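Local atomic coordinates of DUF871 domain-containing protein (Enterococcus faecalis, PDB entry 2P0O), a protein that is of unproven function but probably hydrolyses a 6-phospho-N-acetylmuramic acid glycoside, a sugar derived from the bacterial cell wall. Residues Gln242-Glu246 with Ile345-Ile349; Gln201-Ala205 with Lys341-Ile345; Gly235-Thr240 with Glu366-Asn371; Gly260-Leu266 with Ala351-Leu357. All coordinates share one frame; numbering follows the deposited sequence.

Overall arrangement
Contact 2 joins the TIM barrel to the C-terminal, cyclophilin-like part, setting loop 341-345 against the start of helix 203-212. Contact 1 lies next to that junction, its centre about 8 Å from that of contact 2; the two share Ile-345, and here the loop lies against strand 242-247. Contact 4 is farther out in the C-terminal sheet, its centre about 9 Å from that of contact 1, with strand 354-359 running between 242-247 and 260-263. Contact 3, about 14 Å from contact 1 between centres, packs the C-terminal helix against helix 228-240, which leads directly into strand 242-247. The sodium ion, bound at Met-211, Asp-213 and Val-216, is about 11 Å from the side chain of Leu-348.

Contact 1: residues Gln242-Glu246 with Ile345-Ile349; sequences QFLLE and ILPLI
Ile-345 touches three successive residues of strand 242-246. The side chains of Ile-345 and Phe-243 slide past each other in opposite directions, and the CG2 branch of the isoleucine, anti to the backbone N, comes 3.7 Å from CD1 of the ring. The other branch carries CD1 up to the strand backbone, 3.9 Å from Leu-244 O. That same CD1 meets Leu-245 tip to tip, 4.1 Å from its CG, while the CD2 methyl of Leu-245 touches the branch point, Ile-345 CB, at 3.9 Å. Leu-346 starts off pointing away from the strand, yet its end returns: its CD2 methyl lies 3.8 Å from Leu-245 CD2, so that this one leucine methyl is touched by two neighbours. Here the loop between strands 332-337 and 354-359 curls into a short 3-10 turn, held by Leu-348 N donating to Ile-345 O at 2.8 Å. The turn packs on the face of the three-stranded mixed sheet that bears Phe-243 and Leu-245; Leu-244 points to the other face and touches Tyr-236 of helix 228-240. Further along, Leu-348 crosses Phe-243 at about a right angle, its CB 4.0 Å from CE1 of the ring, and its carbonyl oxygen approaches the CZ end obliquely. Ile-349 slides past the same ring from the CD2 side, where its CG1 sits 3.7 Å from Phe-243 CD2; its CD1 reaches on to Leu-245 CD1. Phe-204 and Val-208 of helix 203-212 also pack on Phe-243, and Tyr-237 stacks on it.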
loop_
_atom_site.group_PDB
_atom_site.type_symbol
_atom_site.label_atom_id
_atom_site.label_comp_id
_atom_site.label_asym_id
_atom_site.label_seq_id
_atom_site.Cartn_x
_atom_site.Cartn_y
_atom_site.Cartn_z
ATOM N N GLN A 242 -6.364 13.492 -2.785
ATOM C CA GLN A 242 -5.175 14.257 -3.133
ATOM C C GLN A 242 -3.942 13.533 -2.669
ATOM O O GLN A 242 -3.949 12.936 -1.575
ATOM C CB GLN A 242 -5.179 15.628 -2.454
ATOM C CG GLN A 242 -6.238 16.616 -2.887
ATOM C CD GLN A 242 -6.429 17.770 -1.878
ATOM O OE1 GLN A 242 -5.575 18.038 -1.029
ATOM N NE2 GLN A 242 -7.548 18.442 -1.971
ATOM N N PHE A 243 -2.882 13.621 -3.474
ATOM C CA PHE A 243 -1.571 13.125 -3.148
ATOM C C PHE A 243 -0.802 14.203 -2.387
ATOM O O PHE A 243 -0.622 15.313 -2.879
ATOM C CB PHE A 243 -0.774 12.746 -4.423
ATOM C CG PHE A 243 -1.350 11.591 -5.169
ATOM C CD1 PHE A 243 -1.116 10.261 -4.732
ATOM C CD2 PHE A 243 -2.141 11.808 -6.297
ATOM C CE1 PHE A 243 -1.672 9.173 -5.417
ATOM C CE2 PHE A 243 -2.686 10.735 -7.005
ATOM C CZ PHE A 243 -2.461 9.409 -6.566
ATOM N N LEU A 244 -0.316 13.850 -1.208
ATOM C CA LEU A 244 0.319 14.800 -0.330
ATOM C C LEU A 244 1.815 14.568 -0.376
ATOM O O LEU A 244 2.276 13.463 -0.065
ATOM C CB LEU A 244 -0.229 14.621 1.089
ATOM C CG LEU A 244 0.235 15.554 2.207
ATOM C CD1 LEU A 244 -0.235 16.996 1.932
ATOM C CD2 LEU A 244 -0.222 15.091 3.590
ATOM N N LEU A 245 2.573 15.605 -0.724
ATOM C CA LEU A 245 4.031 15.477 -0.867
ATOM C C LEU A 245 4.737 16.642 -0.199
ATOM O O LEU A 245 4.184 17.737 -0.125
ATOM C CB LEU A 245 4.462 15.421 -2.355
ATOM C CG LEU A 245 3.801 14.484 -3.362
ATOM C CD1 LEU A 245 2.499 15.123 -3.873
ATOM C CD2 LEU A 245 4.724 14.155 -4.568
ATOM N N GLU A 246 5.955 16.401 0.278
ATOM C CA GLU A 246 6.804 17.435 0.903
ATOM C C GLU A 246 7.865 17.986 -0.045
ATOM O O GLU A 246 8.330 17.288 -0.952
ATOM C CB GLU A 246 7.474 16.894 2.166
ATOM C CG GLU A 246 6.614 16.995 3.402
ATOM C CD GLU A 246 7.244 16.363 4.660
ATOM O OE1 GLU A 246 8.419 15.906 4.629
ATOM O OE2 GLU A 246 6.549 16.360 5.710
ATOM N N ILE A 345 5.831 8.992 -5.568
ATOM C CA ILE A 345 4.422 9.369 -5.708
ATOM C C ILE A 345 4.190 10.041 -7.069
ATOM O O ILE A 345 3.100 9.915 -7.671
ATOM C CB ILE A 345 3.990 10.328 -4.570
ATOM C CG1 ILE A 345 4.143 9.619 -3.224
ATOM C CG2 ILE A 345 2.554 10.853 -4.795
ATOM C CD1 ILE A 345 4.128 10.587 -1.993
ATOM N N LEU A 346 5.222 10.717 -7.574
ATOM C CA LEU A 346 5.088 11.478 -8.841
ATOM C C LEU A 346 4.512 10.728 -10.035
ATOM O O LEU A 346 3.683 11.298 -10.695
ATOM C CB LEU A 346 6.388 12.206 -9.273
ATOM C CG LEU A 346 6.948 13.238 -8.277
ATOM C CD1 LEU A 346 8.379 13.638 -8.642
ATOM C CD2 LEU A 346 6.004 14.466 -8.176
ATOM N N PRO A 347 5.000 9.502 -10.358
ATOM C CA PRO A 347 4.351 8.758 -11.465
ATOM C C PRO A 347 2.908 8.314 -11.174
ATOM O O PRO A 347 2.232 7.832 -12.079
ATOM C CB PRO A 347 5.223 7.509 -11.640
ATOM C CG PRO A 347 6.424 7.682 -10.749
ATOM C CD PRO A 347 6.136 8.759 -9.770
ATOM N N LEU A 348 2.447 8.449 -9.927
ATOM C CA LEU A 348 1.079 8.089 -9.572
ATOM C C LEU A 348 0.099 9.196 -9.937
ATOM O O LEU A 348 -1.141 8.980 -10.011
ATOM C CB LEU A 348 0.962 7.792 -8.076
ATOM C CG LEU A 348 1.763 6.576 -7.606
ATOM C CD1 LEU A 348 1.363 6.294 -6.173
ATOM C CD2 LEU A 348 1.490 5.366 -8.535
ATOM N N ILE A 349 0.658 10.378 -10.168
ATOM C CA ILE A 349 -0.135 11.573 -10.391
ATOM C C ILE A 349 -0.428 11.645 -11.886
ATOM O O ILE A 349 0.408 12.070 -12.698
ATOM C CB ILE A 349 0.579 12.817 -9.876
ATOM C CG1 ILE A 349 0.814 12.666 -8.384
ATOM C CG2 ILE A 349 -0.271 14.071 -10.072
ATOM C CD1 ILE A 349 1.718 13.711 -7.836
#

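Contact 2: residues Gln201-Ala205 with Lys341-Ile345; sequences QNPFA and KDQTI
Ala-205 presses its methyl against the 341-345 turn, CB lying 3.3 Å from Thr-344 OG1 and 3.8 Å from Ile-345 CG1. Beside it, Asn-202 CB is 3.5 Å from Lys-341 O. The lysine side chain, bent at its second torsion, crosses the asparagine at about a right angle. Ile-345 adds its CD1, which meets the edge of the Phe-204 ring 4.1 Å from CD2. Two waters bridge the segments. One accepts from Asn-202 N and donates to Gln-201 OE1 and Lys-341 O; the other donates to Asn-202 O at 2.8 Å; both also bond to Thr-344 OG1. Asn-202 is the N-cap of helix 203-212, a helix of the TIM barrel part; through Asn-202 and Ala-205 the loop of the C-terminal part rests on that helix's first turn. The capping bonds, from Phe-204 N and Ala-205 N to Asn-202 OD1, are both weak. Farther out, Gln-233 positions two side chains at once: its OE1 accepts from Asn-202 ND2 and its NE2 donates to Asp-342 OD1. Asp-342 OD2 forms a salt bridge with Arg-229, and Lys-341 NZ pairs with Asp-181.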
loop_
_atom_site.group_PDB
_atom_site.type_symbol
_atom_site.label_atom_id
_atom_site.label_comp_id
_atom_site.label_asym_id
_atom_site.label_seq_id
_atom_site.Cartn_x
_atom_site.Cartn_y
_atom_site.Cartn_z
ATOM N N GLN A 201 11.152 1.586 0.032
ATOM C CA GLN A 201 10.409 2.675 -0.638
ATOM C C GLN A 201 9.183 3.145 0.194
ATOM O O GLN A 201 8.772 2.470 1.134
ATOM C CB GLN A 201 9.957 2.285 -2.066
ATOM C CG GLN A 201 11.088 1.965 -3.079
ATOM C CD GLN A 201 12.196 3.009 -3.121
ATOM O OE1 GLN A 201 11.954 4.197 -3.341
ATOM N NE2 GLN A 201 13.425 2.568 -2.897
ATOM N N ASN A 202 8.645 4.311 -0.155
ATOM C CA ASN A 202 7.450 4.875 0.483
ATOM C C ASN A 202 6.315 3.870 0.326
ATOM O O ASN A 202 5.914 3.581 -0.789
ATOM C CB ASN A 202 7.068 6.210 -0.199
ATOM C CG ASN A 202 5.880 6.895 0.467
ATOM O OD1 ASN A 202 5.011 6.245 1.063
ATOM N ND2 ASN A 202 5.851 8.210 0.390
ATOM N N PRO A 203 5.850 3.292 1.441
ATOM C CA PRO A 203 4.745 2.329 1.393
ATOM C C PRO A 203 3.459 2.879 0.783
ATOM O O PRO A 203 2.724 2.134 0.110
ATOM C CB PRO A 203 4.525 1.953 2.874
ATOM C CG PRO A 203 5.806 2.327 3.565
ATOM C CD PRO A 203 6.385 3.476 2.808
ATOM N N PHE A 204 3.163 4.155 1.016
ATOM C CA PHE A 204 1.963 4.764 0.433
ATOM C C PHE A 204 2.025 4.736 -1.084
ATOM O O PHE A 204 1.059 4.350 -1.730
ATOM C CB PHE A 204 1.736 6.201 0.964
ATOM C CG PHE A 204 0.735 7.011 0.157
ATOM C CD1 PHE A 204 -0.634 6.794 0.300
ATOM C CD2 PHE A 204 1.168 8.004 -0.720
ATOM C CE1 PHE A 204 -1.565 7.529 -0.432
ATOM C CE2 PHE A 204 0.253 8.747 -1.462
ATOM C CZ PHE A 204 -1.127 8.504 -1.330
ATOM N N ALA A 205 3.157 5.171 -1.650
ATOM C CA ALA A 205 3.303 5.171 -3.097
ATOM C C ALA A 205 3.250 3.734 -3.642
ATOM O O ALA A 205 2.720 3.502 -4.712
ATOM C CB ALA A 205 4.628 5.839 -3.514
ATOM N N LYS A 341 12.091 10.963 -0.598
ATOM C CA LYS A 341 11.154 9.933 -0.163
ATOM C C LYS A 341 9.771 10.037 -0.838
ATOM O O LYS A 341 9.071 9.035 -0.974
ATOM C CB LYS A 341 11.055 9.934 1.385
ATOM C CG LYS A 341 9.745 9.359 1.996
ATOM C CD LYS A 341 9.808 7.841 2.313
ATOM C CE LYS A 341 8.801 7.438 3.410
ATOM N NZ LYS A 341 8.992 5.996 3.945
ATOM N N ASP A 342 9.375 11.220 -1.287
ATOM C CA ASP A 342 8.062 11.345 -1.910
ATOM C C ASP A 342 8.093 11.237 -3.426
ATOM O O ASP A 342 7.052 11.182 -4.083
ATOM C CB ASP A 342 7.331 12.620 -1.453
ATOM C CG ASP A 342 6.878 12.533 -0.006
ATOM O OD1 ASP A 342 6.815 11.405 0.537
ATOM O OD2 ASP A 342 6.612 13.586 0.617
ATOM N N GLN A 343 9.286 11.142 -3.987
ATOM C CA GLN A 343 9.370 11.130 -5.444
ATOM C C GLN A 343 8.742 9.921 -6.138
ATOM O O GLN A 343 8.430 10.000 -7.306
ATOM C CB GLN A 343 10.830 11.329 -5.876
ATOM C CG GLN A 343 11.249 12.804 -5.720
ATOM C CD GLN A 343 12.683 13.048 -6.125
ATOM O OE1 GLN A 343 13.198 12.368 -6.986
ATOM N NE2 GLN A 343 13.328 14.019 -5.503
ATOM N N THR A 344 8.570 8.791 -5.457
ATOM C CA THR A 344 7.846 7.681 -6.085
ATOM C C THR A 344 6.320 7.921 -6.172
ATOM O O THR A 344 5.601 7.136 -6.754
ATOM C CB THR A 344 8.084 6.351 -5.392
ATOM O OG1 THR A 344 7.781 6.488 -3.994
ATOM C CG2 THR A 344 9.549 5.870 -5.595
ATOM N N ILE A 345 5.831 8.992 -5.568
ATOM C CA ILE A 345 4.422 9.369 -5.708
ATOM C C ILE A 345 4.190 10.041 -7.069
ATOM O O ILE A 345 3.100 9.915 -7.671
ATOM C CB ILE A 345 3.990 10.328 -4.570
ATOM C CG1 ILE A 345 4.143 9.619 -3.224
ATOM C CG2 ILE A 345 2.554 10.853 -4.795
ATOM C CD1 ILE A 345 4.128 10.587 -1.993
HETATM O O HOH W 1 9.947 6.088 -1.799
HETATM O O HOH W 2 7.339 3.816 -3.198
#

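Contact 3: residues Gly235-Thr240 with Glu366-Asn371; sequences GYYHQT and EFRKLN
Tyr-236 has the backbone oxygen of Glu-366 at its ring edge, in plane, 3.9 Å from CE2. Leu-370 comes across this ring at about a right angle, and its CD2 methyl stands 3.7 Å from the same CE2 atom. The second ring, Phe-367, has the Asn-371 amide nitrogen over one face, offset toward the rim, and the amide end of Gln-239 at its edge, with amide and ring planes 63° apart. The first torsion of Phe-367 places CG anti to its backbone N, which carries the ring over to the backbone of helix 228-240: CE1 is 3.3 Å from Gly-235 C. Gly-235 has no side chain there, and the ring can rest on the main chain itself. Between the rings the contact is slight, Tyr-236 CD2 lying 4.1 Å from Phe-367 CD1. Thr-240 adds its CG2 methyl, 3.8 Å from CD1 of Leu-370. The two short helix segments run at 35° to one another, and through them the C-terminal helix lies against the helix that follows the last barrel strand. At the exposed end the amides of Gln-239 and Asn-371 meet with planes 52° apart; the Gln-239 amide may be turned over, which leaves their bonding doubtful. Thr-240 OG1 donates back to Tyr-236 O at 2.7 Å, on the opposite face of that carbonyl from Thr-240 N, and also bonds to Gln-242 N. With its hydroxyl so occupied, Thr-240 offers a methyl, and together with Tyr-236, Phe-367 and Leu-370 it makes an apolar patch.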
loop_
_atom_site.group_PDB
_atom_site.type_symbol
_atom_site.label_atom_id
_atom_site.label_comp_id
_atom_site.label_asym_id
_atom_site.label_seq_id
_atom_site.Cartn_x
_atom_site.Cartn_y
_atom_site.Cartn_z
ATOM N N GLY A 235 -4.164 8.739 4.731
ATOM C CA GLY A 235 -5.331 9.412 5.242
ATOM C C GLY A 235 -5.707 10.564 4.352
ATOM O O GLY A 235 -6.882 10.743 4.038
ATOM N N TYR A 236 -4.726 11.358 3.958
ATOM C CA TYR A 236 -4.983 12.517 3.108
ATOM C C TYR A 236 -5.590 12.082 1.756
ATOM O O TYR A 236 -6.557 12.671 1.264
ATOM C CB TYR A 236 -3.677 13.291 2.900
ATOM C CG TYR A 236 -3.834 14.792 2.816
ATOM C CD1 TYR A 236 -4.046 15.435 1.585
ATOM C CD2 TYR A 236 -3.750 15.581 3.978
ATOM C CE1 TYR A 236 -4.176 16.833 1.522
ATOM C CE2 TYR A 236 -3.867 16.966 3.924
ATOM C CZ TYR A 236 -4.084 17.584 2.702
ATOM O OH TYR A 236 -4.215 18.966 2.693
ATOM N N TYR A 237 -5.016 11.041 1.164
ATOM C CA TYR A 237 -5.504 10.502 -0.088
ATOM C C TYR A 237 -6.899 9.935 0.083
ATOM O O TYR A 237 -7.774 10.111 -0.759
ATOM C CB TYR A 237 -4.584 9.372 -0.554
ATOM C CG TYR A 237 -4.878 8.883 -1.969
ATOM C CD1 TYR A 237 -4.907 9.787 -3.027
ATOM C CD2 TYR A 237 -5.129 7.523 -2.247
ATOM C CE1 TYR A 237 -5.175 9.375 -4.329
ATOM C CE2 TYR A 237 -5.404 7.089 -3.575
ATOM C CZ TYR A 237 -5.418 8.040 -4.597
ATOM O OH TYR A 237 -5.662 7.707 -5.901
ATOM N N HIS A 238 -7.116 9.228 1.182
ATOM C CA HIS A 238 -8.406 8.570 1.383
ATOM C C HIS A 238 -9.547 9.593 1.586
ATOM O O HIS A 238 -10.646 9.431 1.049
ATOM C CB HIS A 238 -8.257 7.553 2.513
ATOM C CG HIS A 238 -9.539 7.098 3.124
ATOM N ND1 HIS A 238 -10.320 6.107 2.564
ATOM C CD2 HIS A 238 -10.148 7.454 4.279
ATOM C CE1 HIS A 238 -11.357 5.879 3.348
ATOM N NE2 HIS A 238 -11.282 6.689 4.389
ATOM N N GLN A 239 -9.277 10.672 2.306
ATOM C CA GLN A 239 -10.322 11.666 2.578
ATOM C C GLN A 239 -10.544 12.667 1.464
ATOM O O GLN A 239 -11.658 13.171 1.296
ATOM C CB GLN A 239 -10.023 12.436 3.864
ATOM C CG GLN A 239 -10.119 11.592 5.088
ATOM C CD GLN A 239 -9.909 12.382 6.362
ATOM O OE1 GLN A 239 -10.240 13.580 6.452
ATOM N NE2 GLN A 239 -9.376 11.703 7.373
ATOM N N THR A 240 -9.489 12.982 0.725
ATOM C CA THR A 240 -9.536 14.094 -0.244
ATOM C C THR A 240 -9.219 13.718 -1.690
ATOM O O THR A 240 -9.340 14.564 -2.580
ATOM C CB THR A 240 -8.551 15.243 0.159
ATOM O OG1 THR A 240 -7.179 14.865 -0.126
ATOM C CG2 THR A 240 -8.718 15.618 1.663
ATOM N N GLU A 366 -0.345 18.518 8.860
ATOM C CA GLU A 366 -1.208 18.887 7.764
ATOM C C GLU A 366 -2.409 17.924 7.740
ATOM O O GLU A 366 -3.545 18.366 7.588
ATOM C CB GLU A 366 -0.411 18.826 6.474
ATOM C CG GLU A 366 -0.648 19.950 5.531
ATOM C CD GLU A 366 -0.410 21.325 6.134
ATOM O OE1 GLU A 366 0.751 21.703 6.459
ATOM O OE2 GLU A 366 -1.414 22.028 6.274
ATOM N N PHE A 367 -2.162 16.617 7.944
ATOM C CA PHE A 367 -3.267 15.664 8.065
ATOM C C PHE A 367 -4.105 15.877 9.334
ATOM O O PHE A 367 -5.332 15.724 9.289
ATOM C CB PHE A 367 -2.812 14.206 7.977
ATOM C CG PHE A 367 -3.969 13.220 8.047
ATOM C CD1 PHE A 367 -4.958 13.218 7.066
ATOM C CD2 PHE A 367 -4.084 12.327 9.107
ATOM C CE1 PHE A 367 -6.038 12.353 7.140
ATOM C CE2 PHE A 367 -5.167 11.448 9.184
ATOM C CZ PHE A 367 -6.145 11.469 8.196
ATOM N N ARG A 368 -3.452 16.227 10.448
ATOM C CA ARG A 368 -4.150 16.553 11.696
ATOM C C ARG A 368 -5.154 17.697 11.516
ATOM O O ARG A 368 -6.241 17.697 12.114
ATOM C CB ARG A 368 -3.144 16.968 12.787
ATOM C CG ARG A 368 -3.127 16.072 14.005
ATOM C CD ARG A 368 -2.301 16.694 15.170
ATOM N NE ARG A 368 -0.873 16.877 14.841
ATOM C CZ ARG A 368 0.029 15.895 14.701
ATOM N NH1 ARG A 368 -0.318 14.614 14.845
ATOM N NH2 ARG A 368 1.292 16.197 14.399
ATOM N N LYS A 369 -4.759 18.666 10.692
ATOM C CA LYS A 369 -5.528 19.877 10.479
ATOM C C LYS A 369 -6.859 19.536 9.856
ATOM O O LYS A 369 -7.872 20.107 10.218
ATOM C CB LYS A 369 -4.762 20.860 9.589
ATOM C CG LYS A 369 -3.659 21.626 10.310
ATOM C CD LYS A 369 -3.562 23.049 9.783
ATOM C CE LYS A 369 -3.069 23.072 8.355
ATOM N NZ LYS A 369 -3.997 23.787 7.456
ATOM N N LEU A 370 -6.846 18.591 8.924
ATOM C CA LEU A 370 -8.056 18.135 8.269
ATOM C C LEU A 370 -9.144 17.699 9.237
ATOM O O LEU A 370 -10.329 17.864 8.949
ATOM C CB LEU A 370 -7.730 16.977 7.325
ATOM C CG LEU A 370 -7.434 17.279 5.864
ATOM C CD1 LEU A 370 -8.730 17.391 5.052
ATOM C CD2 LEU A 370 -6.636 18.563 5.694
ATOM N N ASN A 371 -8.737 17.148 10.384
ATOM C CA ASN A 371 -9.651 16.511 11.346
ATOM C C ASN A 371 -9.749 17.241 12.667
ATOM O O ASN A 371 -10.242 16.678 13.635
ATOM C CB ASN A 371 -9.206 15.067 11.611
ATOM C CG ASN A 371 -8.937 14.296 10.335
ATOM O OD1 ASN A 371 -9.834 14.129 9.500
ATOM N ND2 ASN A 371 -7.709 13.801 10.182
#

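Contact 4: residues Gly260-Leu266 with Ala351-Leu357; sequences GTHTNRL and AGNQFTL
His-262 sits beside Phe-355 on the neighbouring strand, and its side chain meets something at almost every atom. CB lies over one face of the Phe-355 ring, 3.8 Å from the centroid, a CH-pi contact. CG is 4.0 Å from CE2 of Phe-355. At the imidazole edge, CD2 comes 3.7 Å from Phe-355 O; ND1 bonds to Ser-275 OG. At the tip, NE2 bonds to Ile-258 O and approaches Leu-357 CD1 at 4.0 Å. The two rings are nearly parallel, 24° between planes, but slid apart, so they barely overlap. Phe-355 reaches under CB because its first torsion, 60°, sets CG between backbone N and carbonyl carbon, leaning the ring toward strand 260-263. The backbones beside these rings form an antiparallel ladder. His-262 and Phe-355 are a hydrogen-bonded pair, with His-262 N to Phe-355 O at 2.8 Å, as are Gly-260 and Leu-357. Asn-264 N to Asn-353 O, 2.9 Å, carries the pairing past the strand ends, where Gly-352 N makes weak bonds to the oxygens of Asn-264 and Arg-265, and Leu-266 CD2 packs on Gly-352 CA. On the other sheet face Thr-261 OG1 donates to Thr-356 OG1 at 3.0 Å, and that second hydroxyl bonds on to Gln-242 OE1, linking all three strands of this small sheet in the cyclophilin-like part. Since NE2 of His-262 faces a carbonyl oxygen, it probably carries a proton; the bonds to Ser-275 OG and Ile-258 O hold the imidazole at both nitrogens and would fix its rotation.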
loop_
_atom_site.group_PDB
_atom_site.type_symbol
_atom_site.label_atom_id
_atom_site.label_comp_id
_atom_site.label_asym_id
_atom_site.label_seq_id
_atom_site.Cartn_x
_atom_site.Cartn_y
_atom_site.Cartn_z
ATOM N N GLY A 260 0.533 24.327 -1.461
ATOM C CA GLY A 260 -0.917 24.175 -1.608
ATOM C C GLY A 260 -1.311 23.099 -2.619
ATOM O O GLY A 260 -0.474 22.287 -3.044
ATOM N N THR A 261 -2.582 23.123 -3.028
ATOM C CA THR A 261 -3.153 22.127 -3.929
ATOM C C THR A 261 -3.087 22.551 -5.383
ATOM O O THR A 261 -3.469 23.663 -5.727
ATOM C CB THR A 261 -4.630 21.836 -3.572
ATOM O OG1 THR A 261 -4.684 21.384 -2.228
ATOM C CG2 THR A 261 -5.233 20.742 -4.479
ATOM N N HIS A 262 -2.641 21.629 -6.226
ATOM C CA HIS A 262 -2.608 21.792 -7.673
ATOM C C HIS A 262 -3.381 20.632 -8.312
ATOM O O HIS A 262 -3.495 19.540 -7.721
ATOM C CB HIS A 262 -1.173 21.786 -8.169
ATOM C CG HIS A 262 -0.274 22.683 -7.370
ATOM N ND1 HIS A 262 0.043 23.966 -7.766
ATOM C CD2 HIS A 262 0.307 22.509 -6.158
ATOM C CE1 HIS A 262 0.799 24.533 -6.840
ATOM N NE2 HIS A 262 0.969 23.674 -5.850
ATOM N N THR A 263 -3.903 20.887 -9.512
ATOM C CA THR A 263 -4.484 19.856 -10.341
ATOM C C THR A 263 -3.643 19.672 -11.594
ATOM O O THR A 263 -3.474 20.612 -12.383
ATOM C CB THR A 263 -5.920 20.231 -10.750
ATOM O OG1 THR A 263 -6.685 20.530 -9.574
ATOM C CG2 THR A 263 -6.586 19.097 -11.517
ATOM N N ASN A 264 -3.146 18.458 -11.794
ATOM C CA ASN A 264 -2.513 18.101 -13.056
ATOM C C ASN A 264 -3.499 18.180 -14.235
ATOM O O ASN A 264 -4.637 17.664 -14.183
ATOM C CB ASN A 264 -1.798 16.734 -12.970
ATOM C CG ASN A 264 -0.884 16.464 -14.177
ATOM O OD1 ASN A 264 -0.231 17.379 -14.712
ATOM N ND2 ASN A 264 -0.828 15.200 -14.601
ATOM N N ARG A 265 -3.087 18.902 -15.274
ATOM C CA ARG A 265 -3.854 19.007 -16.517
ATOM C C ARG A 265 -4.292 17.635 -16.976
ATOM O O ARG A 265 -3.549 16.650 -16.835
ATOM C CB ARG A 265 -3.008 19.653 -17.607
ATOM C CG ARG A 265 -2.916 21.130 -17.441
ATOM C CD ARG A 265 -2.116 21.755 -18.552
ATOM N NE ARG A 265 -2.651 21.457 -19.890
ATOM C CZ ARG A 265 -3.079 22.383 -20.746
ATOM N NH1 ARG A 265 -3.515 22.014 -21.935
ATOM N NH2 ARG A 265 -3.062 23.670 -20.405
ATOM N N LEU A 266 -5.499 17.573 -17.522
ATOM C CA LEU A 266 -6.039 16.355 -18.085
ATOM C C LEU A 266 -5.317 15.890 -19.373
ATOM O O LEU A 266 -5.410 14.716 -19.767
ATOM C CB LEU A 266 -7.509 16.574 -18.374
ATOM C CG LEU A 266 -8.472 16.370 -17.212
ATOM C CD1 LEU A 266 -9.891 16.792 -17.640
ATOM C CD2 LEU A 266 -8.450 14.900 -16.800
ATOM N N ALA A 351 -3.196 12.326 -15.333
ATOM C CA ALA A 351 -4.059 13.335 -15.930
ATOM C C ALA A 351 -5.216 13.632 -14.951
ATOM O O ALA A 351 -5.896 12.709 -14.478
ATOM C CB ALA A 351 -4.620 12.816 -17.307
ATOM N N GLY A 352 -5.419 14.912 -14.645
ATOM C CA GLY A 352 -6.482 15.340 -13.761
ATOM C C GLY A 352 -6.352 15.083 -12.278
ATOM O O GLY A 352 -7.201 15.547 -11.532
ATOM N N ASN A 353 -5.312 14.368 -11.829
ATOM C CA ASN A 353 -5.126 14.135 -10.394
ATOM C C ASN A 353 -4.644 15.369 -9.623
ATOM O O ASN A 353 -3.805 16.144 -10.123
ATOM C CB ASN A 353 -4.136 12.974 -10.115
ATOM C CG ASN A 353 -4.692 11.600 -10.492
ATOM O OD1 ASN A 353 -3.931 10.673 -10.727
ATOM N ND2 ASN A 353 -6.011 11.480 -10.593
ATOM N N GLN A 354 -5.137 15.513 -8.388
ATOM C CA GLN A 354 -4.697 16.591 -7.502
ATOM C C GLN A 354 -3.574 16.200 -6.586
ATOM O O GLN A 354 -3.480 15.061 -6.140
ATOM C CB GLN A 354 -5.810 17.119 -6.635
ATOM C CG GLN A 354 -7.032 17.485 -7.379
ATOM C CD GLN A 354 -8.087 17.935 -6.413
ATOM O OE1 GLN A 354 -8.230 19.133 -6.159
ATOM N NE2 GLN A 354 -8.794 16.982 -5.822
ATOM N N PHE A 355 -2.737 17.186 -6.278
ATOM C CA PHE A 355 -1.611 16.984 -5.386
ATOM C C PHE A 355 -1.324 18.253 -4.616
ATOM O O PHE A 355 -1.436 19.345 -5.169
ATOM C CB PHE A 355 -0.400 16.540 -6.169
ATOM C CG PHE A 355 0.063 17.520 -7.239
ATOM C CD1 PHE A 355 -0.506 17.520 -8.508
ATOM C CD2 PHE A 355 1.140 18.378 -6.990
ATOM C CE1 PHE A 355 -0.037 18.387 -9.530
ATOM C CE2 PHE A 355 1.602 19.256 -7.991
ATOM C CZ PHE A 355 1.033 19.252 -9.257
ATOM N N THR A 356 -0.948 18.084 -3.345
ATOM C CA THR A 356 -0.772 19.161 -2.399
ATOM C C THR A 356 0.692 19.158 -1.923
ATOM O O THR A 356 1.210 18.145 -1.445
ATOM C CB THR A 356 -1.743 18.963 -1.238
ATOM O OG1 THR A 356 -3.095 18.929 -1.758
ATOM C CG2 THR A 356 -1.587 20.047 -0.186
ATOM N N LEU A 357 1.356 20.297 -2.067
ATOM C CA LEU A 357 2.767 20.420 -1.705
ATOM C C LEU A 357 2.808 21.097 -0.363
ATOM O O LEU A 357 2.163 22.146 -0.172
ATOM C CB LEU A 357 3.509 21.265 -2.756
ATOM C CG LEU A 357 3.440 20.717 -4.183
ATOM C CD1 LEU A 357 4.331 21.539 -5.151
ATOM C CD2 LEU A 357 3.808 19.178 -4.223
#